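Sulfate transporter sulfate transporter family protein (Wolinella succinogenes, PDB 4DGF) is a SulP-family membrane protein that probably transports sulfate or related anions, represented here by its STAS domain. Local coordinates at residues L41-L45 and W74-E78. Numbering follows the deposited sequence.
Sequences LKGVL and WEFQE
Between helix 67-83 and the loop that follows helix 35-41 in this alpha/beta STAS domain, F76 pushes its ring among L41, V44 and L45. L41 lies over one ring face: its CD1 makes a CH-pi contact 3.9 Å from the F76 ring centroid, 15° off the ring normal, while CD2 reaches back to F76 CB at 4.0 Å. CG of F76, swung opposite the backbone N (chi1 -174°), sends the ring out toward 41-45, where CE1 makes the closest contacts. V44 CB and L45 CG both approach F76 CE1 obliquely, each at 4.1 Å. A type II beta turn from L41 to V44, closed by the 3.0 Å bond from V44 N to L41 O, sets L41 and V44 beside the ring, with L45 following directly after it; G43 supplies its positive phi. With an alanine in place of F76, a gap between turn and helix is likely to open, leaving L41 CD1 without its aromatic face and V44 and L45 without the ring carbon they pack against. Toward solvent, K42 lays its aliphatic chain across the E75 carboxylate in the conformer described here, with K42 CE 3.2 Å from E75 OE2; E75 has an alternate conformer, which makes this pairing doubtful. Deeper in, F55 of strand 54-58 meets the F76 ring edge-to-face, and L87 of strand 86-90 also touches F76. Aromatic and aliphatic packing of this kind between a helix and a neighbouring helix-to-strand connection, over a parallel sheet, belongs to the layered alpha/beta STAS fold.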
loop_
_atom_site.group_PDB
_atom_site.type_symbol
_atom_site.label_atom_id
_atom_site.label_comp_id
_atom_site.label_asym_id
_atom_site.label_seq_id
_atom_site.Cartn_x
_atom_site.Cartn_y
_atom_site.Cartn_z
ATOM N N LEU A 41 -7.297 8.594 1.710
ATOM C CA LEU A 41 -6.487 8.007 0.647
ATOM C C LEU A 41 -6.927 8.515 -0.769
ATOM O O LEU A 41 -6.113 8.600 -1.754
ATOM C CB LEU A 41 -6.540 6.469 0.668
ATOM C CG LEU A 41 -5.675 5.755 -0.404
ATOM C CD1 LEU A 41 -4.156 6.109 -0.275
ATOM C CD2 LEU A 41 -5.947 4.245 -0.237
ATOM N N LYS A 42 -8.232 8.815 -0.860
ATOM C CA LYS A 42 -8.795 9.225 -2.174
ATOM C C LYS A 42 -8.007 10.325 -2.778
ATOM O O LYS A 42 -7.901 11.435 -2.244
ATOM C CB LYS A 42 -10.261 9.690 -2.094
ATOM C CG LYS A 42 -10.893 9.669 -3.508
ATOM C CD LYS A 42 -12.375 9.942 -3.454
ATOM C CE LYS A 42 -12.954 9.433 -4.761
ATOM N NZ LYS A 42 -14.063 10.303 -5.240
ATOM N N GLY A 43 -7.556 10.082 -4.009
ATOM C CA GLY A 43 -6.950 11.144 -4.781
ATOM C C GLY A 43 -5.531 11.488 -4.375
ATOM O O GLY A 43 -4.945 12.458 -4.921
ATOM N N VAL A 44 -4.919 10.695 -3.481
ATOM C CA VAL A 44 -3.572 10.998 -3.066
ATOM C C VAL A 44 -2.587 11.059 -4.236
ATOM O O VAL A 44 -1.732 11.929 -4.244
ATOM C CB VAL A 44 -3.080 9.971 -2.034
ATOM C CG1 VAL A 44 -1.557 9.960 -1.959
ATOM C CG2 VAL A 44 -3.642 10.340 -0.604
ATOM N N LEU A 45 -2.697 10.192 -5.250
ATOM C CA LEU A 45 -1.734 10.321 -6.333
ATOM C C LEU A 45 -2.006 11.576 -7.199
ATOM O O LEU A 45 -1.123 12.038 -7.863
ATOM C CB LEU A 45 -1.715 9.066 -7.192
ATOM C CG LEU A 45 -0.794 7.900 -6.869
ATOM C CD1 LEU A 45 -0.870 7.009 -8.101
ATOM C CD2 LEU A 45 0.675 8.228 -6.593
ATOM N N TRP A 74 -9.397 -0.141 -4.399
ATOM C CA TRP A 74 -9.474 -0.484 -5.832
ATOM C C TRP A 74 -9.232 0.770 -6.652
ATOM O O TRP A 74 -8.471 0.725 -7.693
ATOM C CB TRP A 74 -10.887 -0.904 -6.308
ATOM C CG TRP A 74 -11.201 -2.342 -6.071
ATOM C CD1 TRP A 74 -12.133 -2.897 -5.189
ATOM C CD2 TRP A 74 -10.625 -3.480 -6.743
ATOM N NE1 TRP A 74 -12.168 -4.251 -5.311
ATOM C CE2 TRP A 74 -11.286 -4.673 -6.170
ATOM C CE3 TRP A 74 -9.666 -3.649 -7.755
ATOM C CZ2 TRP A 74 -10.991 -5.988 -6.600
ATOM C CZ3 TRP A 74 -9.364 -4.955 -8.143
ATOM C CH2 TRP A 74 -10.017 -6.099 -7.581
ATOM N N GLU A 75 -9.878 1.869 -6.274
ATOM C CA GLU A 75 -9.711 3.062 -7.096
ATOM C C GLU A 75 -8.290 3.621 -6.914
ATOM O O GLU A 75 -7.754 4.231 -7.817
ATOM C CB GLU A 75 -10.793 4.103 -6.808
ATOM C CG GLU A 75 -10.471 4.970 -5.625
ATOM C CD GLU A 75 -11.385 6.196 -5.492
ATOM O OE1 GLU A 75 -11.536 6.943 -6.515
ATOM O OE2 GLU A 75 -11.919 6.412 -4.356
ATOM N N PHE A 76 -7.643 3.366 -5.774
ATOM C CA PHE A 76 -6.313 3.819 -5.626
ATOM C C PHE A 76 -5.361 3.021 -6.533
ATOM O O PHE A 76 -4.421 3.604 -7.143
ATOM C CB PHE A 76 -5.853 3.744 -4.160
ATOM C CG PHE A 76 -4.505 4.354 -3.958
ATOM C CD1 PHE A 76 -4.325 5.705 -4.027
ATOM C CD2 PHE A 76 -3.410 3.547 -3.725
ATOM C CE1 PHE A 76 -3.055 6.269 -3.883
ATOM C CE2 PHE A 76 -2.127 4.100 -3.581
ATOM C CZ PHE A 76 -1.957 5.457 -3.710
ATOM N N GLN A 77 -5.556 1.706 -6.577
ATOM C CA GLN A 77 -4.730 0.877 -7.452
ATOM C C GLN A 77 -4.907 1.274 -8.940
ATOM O O GLN A 77 -3.946 1.310 -9.653
ATOM C CB GLN A 77 -5.099 -0.596 -7.123
ATOM C CG GLN A 77 -4.275 -1.642 -7.803
ATOM C CD GLN A 77 -4.756 -2.010 -9.147
ATOM O OE1 GLN A 77 -5.960 -2.081 -9.383
ATOM N NE2 GLN A 77 -3.801 -2.370 -10.051
ATOM N N GLU A 78 -6.107 1.646 -9.334
ATOM C CA GLU A 78 -6.412 2.205 -10.682
ATOM C C GLU A 78 -5.712 3.486 -10.968
ATOM O O GLU A 78 -5.116 3.605 -12.068
ATOM C CB GLU A 78 -7.907 2.348 -10.883
ATOM C CG GLU A 78 -8.520 0.950 -11.030
ATOM C CD GLU A 78 -9.951 1.027 -11.501
ATOM O OE1 GLU A 78 -10.247 1.918 -12.351
ATOM O OE2 GLU A 78 -10.772 0.201 -11.019
#